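Local coordinates for Oxidored_FMN domain-containing protein ([Pseudomonas] geniculata N1, PDB 6L6J) that acts as a 6-hydroxypseudooxynicotine amine oxidase, holding flavin mononucleotide, a [4Fe-4S] cluster and ADP in one chain, at residues 24-29 against 54-59; 256-261 against 291-296; 273-278 against 297-302. All coordinates share one frame; numbering follows the deposited sequence.

In the fold
All three contacts lie in the TIM-barrel part of the chain, two between its strands and one between loops beyond them. Contact 1 pairs the first two strands, 24-26 and 55-62, and closes along the chain before the others open. Contact 2 joins the sixth and seventh strands, 255-261 and 293-296. Contact 3 joins 273-278, between helices 263-266 and 279-282, to 297-302, straight after strand 293-296, so their segments alternate. The centres of contacts 1 and 2 are about 12 Å apart, and Tyr25 and Val27 reach Val294, Val296 and Asp257 across the barrel interior. The centre of contact 3 lies about 14 Å from that of contact 2, which it touches through Gln278, and about 17 Å from that of contact 1. Together they grip FMN from ring system to phosphate.

Contact 1: 24-29 against 54-59; sequences FYVVPH and GVVCLE. With FMN (flavin mononucleotide), chain B.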
loop_
_atom_site.group_PDB
_atom_site.type_symbol
_atom_site.label_atom_id
_atom_site.label_comp_id
_atom_site.label_asym_id
_atom_site.label_seq_id
_atom_site.Cartn_x
_atom_site.Cartn_y
_atom_site.Cartn_z
ATOM N N PHE A 24 -15.883 13.070 -0.211
ATOM C CA PHE A 24 -15.038 11.840 -0.232
ATOM C C PHE A 24 -14.769 11.420 -1.688
ATOM O O PHE A 24 -15.715 11.100 -2.416
ATOM C CB PHE A 24 -15.669 10.702 0.553
ATOM C CG PHE A 24 -15.963 11.042 1.980
ATOM C CD1 PHE A 24 -14.961 10.990 2.928
ATOM C CD2 PHE A 24 -17.230 11.419 2.372
ATOM C CE1 PHE A 24 -15.217 11.300 4.255
ATOM C CE2 PHE A 24 -17.487 11.723 3.704
ATOM C CZ PHE A 24 -16.481 11.650 4.641
ATOM N N TYR A 25 -13.496 11.417 -2.089
ATOM C CA TYR A 25 -13.066 11.273 -3.496
ATOM C C TYR A 25 -11.994 10.198 -3.572
ATOM O O TYR A 25 -11.003 10.341 -2.903
ATOM C CB TYR A 25 -12.553 12.621 -3.994
ATOM C CG TYR A 25 -12.235 12.710 -5.463
ATOM C CD1 TYR A 25 -11.121 12.101 -6.001
ATOM C CD2 TYR A 25 -13.018 13.471 -6.301
ATOM C CE1 TYR A 25 -10.795 12.230 -7.341
ATOM C CE2 TYR A 25 -12.713 13.615 -7.640
ATOM C CZ TYR A 25 -11.589 13.009 -8.161
ATOM O OH TYR A 25 -11.299 13.194 -9.477
ATOM N N VAL A 26 -12.191 9.170 -4.384
ATOM C CA VAL A 26 -11.201 8.063 -4.507
ATOM C C VAL A 26 -10.323 8.372 -5.713
ATOM O O VAL A 26 -10.836 8.328 -6.858
ATOM C CB VAL A 26 -11.866 6.681 -4.610
ATOM C CG1 VAL A 26 -10.817 5.585 -4.786
ATOM C CG2 VAL A 26 -12.754 6.407 -3.408
ATOM N N VAL A 27 -9.057 8.674 -5.448
ATOM C CA VAL A 27 -8.073 9.114 -6.474
ATOM C C VAL A 27 -7.625 7.881 -7.249
ATOM O O VAL A 27 -7.766 6.761 -6.766
ATOM C CB VAL A 27 -6.896 9.873 -5.843
ATOM C CG1 VAL A 27 -7.310 11.282 -5.466
ATOM C CG2 VAL A 27 -6.310 9.146 -4.633
ATOM N N PRO A 28 -7.124 8.047 -8.492
ATOM C CA PRO A 28 -6.691 6.916 -9.302
ATOM C C PRO A 28 -5.647 6.111 -8.524
ATOM O O PRO A 28 -4.697 6.695 -8.048
ATOM C CB PRO A 28 -6.045 7.517 -10.565
ATOM C CG PRO A 28 -6.429 8.973 -10.569
ATOM C CD PRO A 28 -6.928 9.337 -9.175
ATOM N N HIS A 29 -5.870 4.810 -8.389
ATOM C CA HIS A 29 -4.901 3.872 -7.783
ATOM C C HIS A 29 -5.075 2.498 -8.435
ATOM O O HIS A 29 -6.253 1.983 -8.448
ATOM C CB HIS A 29 -5.029 3.877 -6.254
ATOM C CG HIS A 29 -6.011 2.895 -5.718
ATOM N ND1 HIS A 29 -5.767 1.543 -5.755
ATOM C CD2 HIS A 29 -7.207 3.065 -5.116
ATOM C CE1 HIS A 29 -6.786 0.907 -5.215
ATOM N NE2 HIS A 29 -7.680 1.820 -4.787
ATOM N N GLY A 54 -18.087 9.629 -3.130
ATOM C CA GLY A 54 -18.755 10.482 -4.131
ATOM C C GLY A 54 -18.143 10.332 -5.512
ATOM O O GLY A 54 -18.895 10.410 -6.479
ATOM N N VAL A 55 -16.825 10.145 -5.619
ATOM C CA VAL A 55 -16.130 9.832 -6.911
ATOM C C VAL A 55 -15.298 8.542 -6.733
ATOM O O VAL A 55 -14.515 8.432 -5.760
ATOM C CB VAL A 55 -15.243 11.007 -7.378
ATOM C CG1 VAL A 55 -14.424 10.657 -8.596
ATOM C CG2 VAL A 55 -16.046 12.287 -7.623
ATOM N N VAL A 56 -15.414 7.599 -7.657
ATOM C CA VAL A 56 -14.493 6.435 -7.697
ATOM C C VAL A 56 -13.795 6.429 -9.044
ATOM O O VAL A 56 -14.480 6.508 -10.065
ATOM C CB VAL A 56 -15.219 5.138 -7.348
ATOM C CG1 VAL A 56 -14.336 3.927 -7.561
ATOM C CG2 VAL A 56 -15.709 5.213 -5.907
ATOM N N CYS A 57 -12.459 6.438 -9.003
ATOM C CA CYS A 57 -11.589 6.681 -10.180
ATOM C C CYS A 57 -10.909 5.377 -10.589
ATOM O O CYS A 57 -10.472 4.583 -9.709
ATOM C CB CYS A 57 -10.528 7.736 -9.900
ATOM S SG CYS A 57 -11.086 9.453 -10.058
ATOM N N LEU A 58 -10.795 5.168 -11.896
ATOM C CA LEU A 58 -9.969 4.071 -12.464
ATOM C C LEU A 58 -8.547 4.589 -12.576
ATOM O O LEU A 58 -8.382 5.820 -12.758
ATOM C CB LEU A 58 -10.542 3.592 -13.797
ATOM C CG LEU A 58 -11.240 2.241 -13.706
ATOM C CD1 LEU A 58 -12.221 2.208 -12.545
ATOM C CD2 LEU A 58 -11.934 1.893 -15.021
ATOM N N GLU A 59 -7.602 3.660 -12.408
ATOM C CA GLU A 59 -6.133 3.880 -12.365
ATOM C C GLU A 59 -5.638 4.272 -13.766
ATOM O O GLU A 59 -6.490 4.481 -14.677
ATOM C CB GLU A 59 -5.442 2.608 -11.865
ATOM C CG GLU A 59 -5.577 1.402 -12.795
ATOM C CD GLU A 59 -6.552 0.312 -12.344
ATOM O OE1 GLU A 59 -7.689 0.672 -11.948
ATOM O OE2 GLU A 59 -6.190 -0.914 -12.411
HETATM N N1 FMN B . -1.662 7.185 -8.499
HETATM C C2 FMN B . -1.887 7.372 -9.839
HETATM O O2 FMN B . -1.904 8.533 -10.258
HETATM N N3 FMN B . -2.123 6.391 -10.721
HETATM C C4 FMN B . -2.151 5.107 -10.327
HETATM O O4 FMN B . -2.363 4.207 -11.138
HETATM C C4A FMN B . -1.889 4.795 -8.894
HETATM N N5 FMN B . -1.897 3.521 -8.435
HETATM C C5A FMN B . -1.732 3.297 -7.111
HETATM C C6 FMN B . -1.814 1.996 -6.620
HETATM C C7 FMN B . -1.664 1.779 -5.265
HETATM C C7M FMN B . -1.690 0.385 -4.770
HETATM C C8 FMN B . -1.456 2.898 -4.337
HETATM C C8M FMN B . -1.253 2.680 -2.867
HETATM C C9 FMN B . -1.376 4.184 -4.801
HETATM C C9A FMN B . -1.518 4.444 -6.157
HETATM N N10 FMN B . -1.487 5.757 -6.647
HETATM C C10 FMN B . -1.669 5.945 -7.995
HETATM C "C1'" FMN B . -1.281 6.946 -5.759
HETATM C "C2'" FMN B . -2.579 7.335 -5.077
HETATM O "O2'" FMN B . -3.453 7.802 -6.088
HETATM C "C3'" FMN B . -2.400 8.417 -4.054
HETATM O "O3'" FMN B . -1.979 9.610 -4.716
HETATM C "C4'" FMN B . -1.405 8.076 -2.945
HETATM O "O4'" FMN B . -1.612 6.719 -2.488
HETATM C "C5'" FMN B . -1.501 9.067 -1.794
HETATM O "O5'" FMN B . -2.805 8.985 -1.245
HETATM P P FMN B . -3.102 8.037 0.034
HETATM O O1P FMN B . -2.278 8.602 1.168
HETATM O O2P FMN B . -4.581 8.188 0.200
HETATM O O3P FMN B . -2.675 6.645 -0.391
HETATM O O HOH W 1 -8.795 4.895 -7.876
#
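Tyr25 and Val55 lie side by side on neighbouring parallel strands, the isopropyl group of the valine pressed over one face of the phenol ring. Val55 CG1 stands 3.8 Å from the centroid of the Tyr25 ring, a CH-pi contact offset toward the rim, while Cys57 SG approaches the same ring obliquely in a sulfur-aromatic contact. CG anti to the backbone N (chi1 -172°) lays the Tyr25 ring beside Val55 and carries its far end to Cys57, and its hydroxyl is hydrogen-bonded to Tyr168 OH. Backbone bonds fix the pairing: Gly54 N donates to Phe24 O at 2.9 Å, and Val26 N to Val55 O at 2.8 Å. Further along, Pro28 CD packs against Cys57 CB at 4.0 Å, and the two segments enter the flavin pocket. There Pro28 O accepts a hydrogen bond of 2.6 Å from the ribityl hydroxyl O2' of FMN. His29 CB rests against C5A of the flavin, and Glu59 CB lies close to its O4. Glu59 OE1 forms a salt bridge with Arg45, which also binds His29 O and so links the loop after strand 24-26 to strand 55-62. On the sheet face opposite Tyr25, Val26 CG2 meets Val56 CG2 at 4.1 Å. Strand 24-26, helix 38-51 and strand 55-62 form a beta-alpha-beta unit of the TIM barrel: the helix covers Val56 and Leu58 from outside, Tyr25 reaches strand 255-261 within, and strands 316-319 and 99-105 continue the sheet on the two flanks.

Contact 2: 256-261 against 291-296; sequences WDVNVS and KPVVGV. With FMN (flavin mononucleotide), chain B.
Trp256 pairs with Val293 and Asp257 with Val294 in parallel register, the short strand axes 4.9 Å apart and turned by 25°. Three hydrogen bonds stitch the edges: Trp256 N to Pro292 O at 3.3 Å, then Val294 N to Trp256 O and Val258 N to Val294 O, both 3.0 Å. Side chains alternate between the faces. On the outer one, Val258 CG2 meets Val293 CG1 at 3.7 Å, and both valines pack beneath Val285 of helix 285-288. Trp256 presents the edge of its indole, CD1 lying 4.1 Å from Lys291 CB, while NE1 is taken up by Ala250 O. On the inner face Val294 turns CG1 between its backbone N and carbonyl carbon (chi1 52°), which brings that methyl against Asp257 CB at 3.5 Å. The Asp257 carboxylate reaches into the barrel, OD1 in a salt bridge to Arg224 and OD2 hydrogen-bonded to Tyr168 OH. Toward the C-terminal ends of the strands, Val296 CB comes 3.3 Å from O5' of FMN, and Asn259 lines the pocket, its ND2 touching Asp266 through a weak hydrogen bond. In this TIM-barrel strand pair Val294 packs against the stem of Asp257, while Arg224 and Tyr168 hold its carboxylate. Because Arg224 hydrogen-bonds FMN directly, Asp257 probably serves as a second-shell residue that orients this ligand of the cofactor.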
loop_
_atom_site.group_PDB
_atom_site.type_symbol
_atom_site.label_atom_id
_atom_site.label_comp_id
_atom_site.label_asym_id
_atom_site.label_seq_id
_atom_site.Cartn_x
_atom_site.Cartn_y
_atom_site.Cartn_z
ATOM N N TRP A 256 -8.417 20.379 -10.285
ATOM C CA TRP A 256 -6.977 20.129 -10.025
ATOM C C TRP A 256 -6.855 18.966 -9.039
ATOM O O TRP A 256 -7.295 19.135 -7.880
ATOM C CB TRP A 256 -6.300 21.384 -9.487
ATOM C CG TRP A 256 -6.072 22.418 -10.539
ATOM C CD1 TRP A 256 -6.854 23.499 -10.822
ATOM C CD2 TRP A 256 -4.969 22.467 -11.458
ATOM N NE1 TRP A 256 -6.311 24.211 -11.855
ATOM C CE2 TRP A 256 -5.163 23.599 -12.273
ATOM C CE3 TRP A 256 -3.832 21.676 -11.659
ATOM C CZ2 TRP A 256 -4.275 23.950 -13.282
ATOM C CZ3 TRP A 256 -2.948 22.032 -12.657
ATOM C CH2 TRP A 256 -3.169 23.156 -13.455
ATOM N N ASP A 257 -6.282 17.842 -9.477
ATOM C CA ASP A 257 -5.877 16.713 -8.589
ATOM C C ASP A 257 -4.361 16.801 -8.340
ATOM O O ASP A 257 -3.592 16.567 -9.315
ATOM C CB ASP A 257 -6.288 15.355 -9.175
ATOM C CG ASP A 257 -6.066 14.205 -8.206
ATOM O OD1 ASP A 257 -5.254 14.362 -7.257
ATOM O OD2 ASP A 257 -6.719 13.173 -8.386
ATOM N N VAL A 258 -3.933 17.141 -7.112
ATOM C CA VAL A 258 -2.522 17.577 -6.861
ATOM C C VAL A 258 -1.870 16.746 -5.747
ATOM O O VAL A 258 -2.476 16.552 -4.658
ATOM C CB VAL A 258 -2.379 19.096 -6.611
ATOM C CG1 VAL A 258 -2.659 19.903 -7.875
ATOM C CG2 VAL A 258 -3.215 19.585 -5.435
ATOM N N ASN A 259 -0.632 16.327 -6.026
ATOM C CA ASN A 259 0.190 15.448 -5.156
ATOM C C ASN A 259 1.680 15.737 -5.405
ATOM O O ASN A 259 1.984 16.699 -6.139
ATOM C CB ASN A 259 -0.206 13.982 -5.372
ATOM C CG ASN A 259 0.208 13.440 -6.726
ATOM O OD1 ASN A 259 0.714 14.183 -7.577
ATOM N ND2 ASN A 259 -0.021 12.148 -6.937
ATOM N N VAL A 260 2.576 14.921 -4.839
ATOM C CA VAL A 260 4.058 15.103 -4.957
ATOM C C VAL A 260 4.629 14.007 -5.874
ATOM O O VAL A 260 4.220 12.823 -5.759
ATOM C CB VAL A 260 4.730 15.114 -3.574
ATOM C CG1 VAL A 260 4.189 16.248 -2.720
ATOM C CG2 VAL A 260 4.587 13.784 -2.848
ATOM N N SER A 261 5.553 14.386 -6.760
ATOM C CA SER A 261 6.159 13.453 -7.749
ATOM C C SER A 261 7.086 12.444 -7.055
ATOM O O SER A 261 7.812 12.781 -6.057
ATOM C CB SER A 261 6.893 14.124 -8.881
ATOM O OG SER A 261 7.253 13.155 -9.876
ATOM N N LYS A 291 -10.918 26.883 -9.040
ATOM C CA LYS A 291 -11.452 25.529 -9.320
ATOM C C LYS A 291 -11.324 24.624 -8.098
ATOM O O LYS A 291 -10.453 24.804 -7.252
ATOM C CB LYS A 291 -10.697 24.908 -10.497
ATOM C CG LYS A 291 -10.750 25.712 -11.790
ATOM C CD LYS A 291 -12.158 25.816 -12.375
ATOM C CE LYS A 291 -12.193 26.598 -13.667
ATOM N NZ LYS A 291 -13.488 26.444 -14.358
ATOM N N PRO A 292 -12.202 23.608 -7.975
ATOM C CA PRO A 292 -12.133 22.649 -6.869
ATOM C C PRO A 292 -10.795 21.895 -6.867
ATOM O O PRO A 292 -10.362 21.501 -7.919
ATOM C CB PRO A 292 -13.276 21.652 -7.094
ATOM C CG PRO A 292 -14.146 22.287 -8.160
ATOM C CD PRO A 292 -13.311 23.327 -8.891
ATOM N N VAL A 293 -10.159 21.773 -5.702
ATOM C CA VAL A 293 -8.833 21.112 -5.551
ATOM C C VAL A 293 -9.038 19.856 -4.704
ATOM O O VAL A 293 -9.653 19.951 -3.592
ATOM C CB VAL A 293 -7.783 22.056 -4.932
ATOM C CG1 VAL A 293 -6.429 21.384 -4.780
ATOM C CG2 VAL A 293 -7.632 23.340 -5.731
ATOM N N VAL A 294 -8.551 18.729 -5.222
ATOM C CA VAL A 294 -8.493 17.436 -4.487
ATOM C C VAL A 294 -7.020 17.129 -4.198
ATOM O O VAL A 294 -6.205 17.195 -5.119
ATOM C CB VAL A 294 -9.170 16.278 -5.249
ATOM C CG1 VAL A 294 -8.664 16.120 -6.683
ATOM C CG2 VAL A 294 -9.026 14.963 -4.484
ATOM N N GLY A 295 -6.720 16.806 -2.955
ATOM C CA GLY A 295 -5.395 16.387 -2.505
ATOM C C GLY A 295 -5.519 15.151 -1.643
ATOM O O GLY A 295 -6.660 14.790 -1.262
ATOM N N VAL A 296 -4.380 14.535 -1.332
ATOM C CA VAL A 296 -4.295 13.259 -0.569
ATOM C C VAL A 296 -3.352 13.480 0.616
ATOM O O VAL A 296 -2.488 14.367 0.536
ATOM C CB VAL A 296 -3.851 12.108 -1.499
ATOM C CG1 VAL A 296 -4.882 11.846 -2.601
ATOM C CG2 VAL A 296 -2.483 12.384 -2.118
HETATM N N1 FMN B . -1.662 7.185 -8.499
HETATM C C2 FMN B . -1.887 7.372 -9.839
HETATM O O2 FMN B . -1.904 8.533 -10.258
HETATM N N3 FMN B . -2.123 6.391 -10.721
HETATM C C4 FMN B . -2.151 5.107 -10.327
HETATM O O4 FMN B . -2.363 4.207 -11.138
HETATM C C4A FMN B . -1.889 4.795 -8.894
HETATM N N5 FMN B . -1.897 3.521 -8.435
HETATM C C5A FMN B . -1.732 3.297 -7.111
HETATM C C6 FMN B . -1.814 1.996 -6.620
HETATM C C7 FMN B . -1.664 1.779 -5.265
HETATM C C7M FMN B . -1.690 0.385 -4.770
HETATM C C8 FMN B . -1.456 2.898 -4.337
HETATM C C8M FMN B . -1.253 2.680 -2.867
HETATM C C9 FMN B . -1.376 4.184 -4.801
HETATM C C9A FMN B . -1.518 4.444 -6.157
HETATM N N10 FMN B . -1.487 5.757 -6.647
HETATM C C10 FMN B . -1.669 5.945 -7.995
HETATM C "C1'" FMN B . -1.281 6.946 -5.759
HETATM C "C2'" FMN B . -2.579 7.335 -5.077
HETATM O "O2'" FMN B . -3.453 7.802 -6.088
HETATM C "C3'" FMN B . -2.400 8.417 -4.054
HETATM O "O3'" FMN B . -1.979 9.610 -4.716
HETATM C "C4'" FMN B . -1.405 8.076 -2.945
HETATM O "O4'" FMN B . -1.612 6.719 -2.488
HETATM C "C5'" FMN B . -1.501 9.067 -1.794
HETATM O "O5'" FMN B . -2.805 8.985 -1.245
HETATM P P FMN B . -3.102 8.037 0.034
HETATM O O1P FMN B . -2.278 8.602 1.168
HETATM O O2P FMN B . -4.581 8.188 0.200
HETATM O O3P FMN B . -2.675 6.645 -0.391
#

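Contact 3: 273-278 against 297-302; sequences FEEGQQ and GRFTSP. With FMN (flavin mononucleotide), chain B.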
loop_
_atom_site.group_PDB
_atom_site.type_symbol
_atom_site.label_atom_id
_atom_site.label_comp_id
_atom_site.label_asym_id
_atom_site.label_seq_id
_atom_site.Cartn_x
_atom_site.Cartn_y
_atom_site.Cartn_z
ATOM N N PHE A 273 6.153 8.909 6.974
ATOM C CA PHE A 273 5.184 10.024 6.816
ATOM C C PHE A 273 4.058 9.848 7.832
ATOM O O PHE A 273 3.928 8.739 8.292
ATOM C CB PHE A 273 4.732 10.074 5.354
ATOM C CG PHE A 273 5.860 10.202 4.358
ATOM C CD1 PHE A 273 6.623 9.096 4.011
ATOM C CD2 PHE A 273 6.158 11.420 3.755
ATOM C CE1 PHE A 273 7.660 9.205 3.088
ATOM C CE2 PHE A 273 7.194 11.530 2.838
ATOM C CZ PHE A 273 7.949 10.421 2.505
ATOM N N GLU A 274 3.338 10.914 8.197
ATOM C CA GLU A 274 2.005 10.841 8.883
ATOM C C GLU A 274 0.976 11.619 8.053
ATOM O O GLU A 274 1.332 12.106 6.964
ATOM C CB GLU A 274 2.084 11.312 10.348
ATOM C CG GLU A 274 0.957 10.772 11.293
ATOM C CD GLU A 274 0.748 9.264 11.494
ATOM O OE1 GLU A 274 1.411 8.450 10.812
ATOM O OE2 GLU A 274 -0.073 8.888 12.320
ATOM N N GLU A 275 -0.266 11.684 8.538
ATOM C CA GLU A 275 -1.427 12.295 7.843
ATOM C C GLU A 275 -1.116 13.691 7.306
ATOM O O GLU A 275 -0.464 14.460 7.971
ATOM C CB GLU A 275 -2.617 12.438 8.781
ATOM C CG GLU A 275 -3.408 11.166 8.933
ATOM C CD GLU A 275 -4.778 11.441 9.509
ATOM O OE1 GLU A 275 -5.690 11.907 8.736
ATOM O OE2 GLU A 275 -4.905 11.205 10.739
ATOM N N GLY A 276 -1.666 14.000 6.141
ATOM C CA GLY A 276 -1.631 15.339 5.536
ATOM C C GLY A 276 -0.227 15.892 5.516
ATOM O O GLY A 276 -0.091 17.060 5.836
ATOM N N GLN A 277 0.754 15.052 5.165
ATOM C CA GLN A 277 2.193 15.418 5.020
ATOM C C GLN A 277 2.376 16.275 3.758
ATOM O O GLN A 277 3.398 17.004 3.685
ATOM C CB GLN A 277 3.096 14.174 5.008
ATOM C CG GLN A 277 2.832 13.204 3.843
ATOM C CD GLN A 277 3.634 13.436 2.568
ATOM O OE1 GLN A 277 4.486 14.346 2.496
ATOM N NE2 GLN A 277 3.343 12.614 1.543
ATOM N N GLN A 278 1.427 16.214 2.814
ATOM C CA GLN A 278 1.541 16.897 1.495
ATOM C C GLN A 278 1.058 18.342 1.619
ATOM O O GLN A 278 1.292 19.129 0.672
ATOM C CB GLN A 278 0.736 16.201 0.406
ATOM C CG GLN A 278 1.058 14.720 0.242
ATOM C CD GLN A 278 0.795 14.244 -1.171
ATOM O OE1 GLN A 278 0.304 14.987 -2.016
ATOM N NE2 GLN A 278 1.123 12.992 -1.451
ATOM N N GLY A 297 -3.539 12.717 1.692
ATOM C CA GLY A 297 -2.651 12.765 2.866
ATOM C C GLY A 297 -2.853 11.580 3.775
ATOM O O GLY A 297 -2.794 11.733 4.988
ATOM N N ARG A 298 -3.102 10.420 3.209
ATOM C CA ARG A 298 -3.465 9.202 3.982
ATOM C C ARG A 298 -4.539 9.573 5.012
ATOM O O ARG A 298 -4.427 9.146 6.178
ATOM C CB ARG A 298 -2.224 8.593 4.642
ATOM C CG ARG A 298 -2.267 7.074 4.726
ATOM C CD ARG A 298 -1.652 6.511 5.993
ATOM N NE ARG A 298 -0.308 7.020 6.209
ATOM C CZ ARG A 298 0.220 7.315 7.390
ATOM N NH1 ARG A 298 -0.455 7.097 8.502
ATOM N NH2 ARG A 298 1.440 7.817 7.448
ATOM N N PHE A 299 -5.558 10.320 4.573
ATOM C CA PHE A 299 -6.586 10.924 5.458
ATOM C C PHE A 299 -7.409 9.800 6.092
ATOM O O PHE A 299 -7.974 8.982 5.360
ATOM C CB PHE A 299 -7.407 11.955 4.689
ATOM C CG PHE A 299 -6.644 13.186 4.259
ATOM C CD1 PHE A 299 -5.937 13.957 5.180
ATOM C CD2 PHE A 299 -6.673 13.613 2.938
ATOM C CE1 PHE A 299 -5.271 15.107 4.778
ATOM C CE2 PHE A 299 -6.022 14.774 2.545
ATOM C CZ PHE A 299 -5.319 15.515 3.464
ATOM N N THR A 300 -7.447 9.772 7.428
ATOM C CA THR A 300 -8.126 8.740 8.264
ATOM C C THR A 300 -8.953 9.386 9.380
ATOM O O THR A 300 -9.980 8.799 9.748
ATOM C CB THR A 300 -7.098 7.787 8.889
ATOM O OG1 THR A 300 -6.068 7.575 7.918
ATOM C CG2 THR A 300 -7.729 6.482 9.324
ATOM N N SER A 301 -8.448 10.483 9.961
ATOM C CA SER A 301 -9.120 11.325 10.984
ATOM C C SER A 301 -10.185 12.190 10.321
ATOM O O SER A 301 -9.871 13.057 9.499
ATOM C CB SER A 301 -8.142 12.194 11.741
ATOM O OG SER A 301 -8.819 13.065 12.668
ATOM N N PRO A 302 -11.472 11.999 10.688
ATOM C CA PRO A 302 -12.547 12.850 10.175
ATOM C C PRO A 302 -12.357 14.340 10.501
ATOM O O PRO A 302 -12.762 15.158 9.692
ATOM C CB PRO A 302 -13.814 12.318 10.866
ATOM C CG PRO A 302 -13.442 10.913 11.323
ATOM C CD PRO A 302 -11.957 10.963 11.615
HETATM N N1 FMN B . -1.662 7.185 -8.499
HETATM C C2 FMN B . -1.887 7.372 -9.839
HETATM O O2 FMN B . -1.904 8.533 -10.258
HETATM N N3 FMN B . -2.123 6.391 -10.721
HETATM C C4 FMN B . -2.151 5.107 -10.327
HETATM O O4 FMN B . -2.363 4.207 -11.138
HETATM C C4A FMN B . -1.889 4.795 -8.894
HETATM N N5 FMN B . -1.897 3.521 -8.435
HETATM C C5A FMN B . -1.732 3.297 -7.111
HETATM C C6 FMN B . -1.814 1.996 -6.620
HETATM C C7 FMN B . -1.664 1.779 -5.265
HETATM C C7M FMN B . -1.690 0.385 -4.770
HETATM C C8 FMN B . -1.456 2.898 -4.337
HETATM C C8M FMN B . -1.253 2.680 -2.867
HETATM C C9 FMN B . -1.376 4.184 -4.801
HETATM C C9A FMN B . -1.518 4.444 -6.157
HETATM N N10 FMN B . -1.487 5.757 -6.647
HETATM C C10 FMN B . -1.669 5.945 -7.995
HETATM C "C1'" FMN B . -1.281 6.946 -5.759
HETATM C "C2'" FMN B . -2.579 7.335 -5.077
HETATM O "O2'" FMN B . -3.453 7.802 -6.088
HETATM C "C3'" FMN B . -2.400 8.417 -4.054
HETATM O "O3'" FMN B . -1.979 9.610 -4.716
HETATM C "C4'" FMN B . -1.405 8.076 -2.945
HETATM O "O4'" FMN B . -1.612 6.719 -2.488
HETATM C "C5'" FMN B . -1.501 9.067 -1.794
HETATM O "O5'" FMN B . -2.805 8.985 -1.245
HETATM P P FMN B . -3.102 8.037 0.034
HETATM O O1P FMN B . -2.278 8.602 1.168
HETATM O O2P FMN B . -4.581 8.188 0.200
HETATM O O3P FMN B . -2.675 6.645 -0.391
#
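Gly276 and Gly297 bring two loops together backbone to backbone, their CA atoms 3.8 Å apart, where the touching parts run 73° to each other. Both lie in connections that leave the C-terminal ends of TIM-barrel strands, and segment 297-302 belongs to the phosphate-binding site over the seventh strand: Arg298 N makes a weak hydrogen bond of 2.9 Å to O1P of FMN. Gly276 N donates to a lone pair of Gly297 O at 2.8 Å. The Arg298 chain, bent at chi2 and chi3, passes O1P with CB and CG and brings its guanidinium edge to segment 273-278. NH1 forms a salt bridge with Glu274 OE1 at 3.3 Å, reaching the carboxylate from above its plane, and NH2 adds a weak bond to Phe273 O. The other oxygen of Glu274 is bridged to Arg441 of helix 441-450, which links the barrel loop to a later part of the chain. Arg298 also touches Cys344, a ligand of the [4Fe-4S] cluster. Glu275 reaches the other way, toward the start of helix 302-310, where Ser301 is the N-cap. There its OE1 accepts Thr300 N at 3.1 Å and, weakly, Ser301 N at 3.3 Å, while Thr300 OG1 turns back to donate to Arg298 O at 2.9 Å.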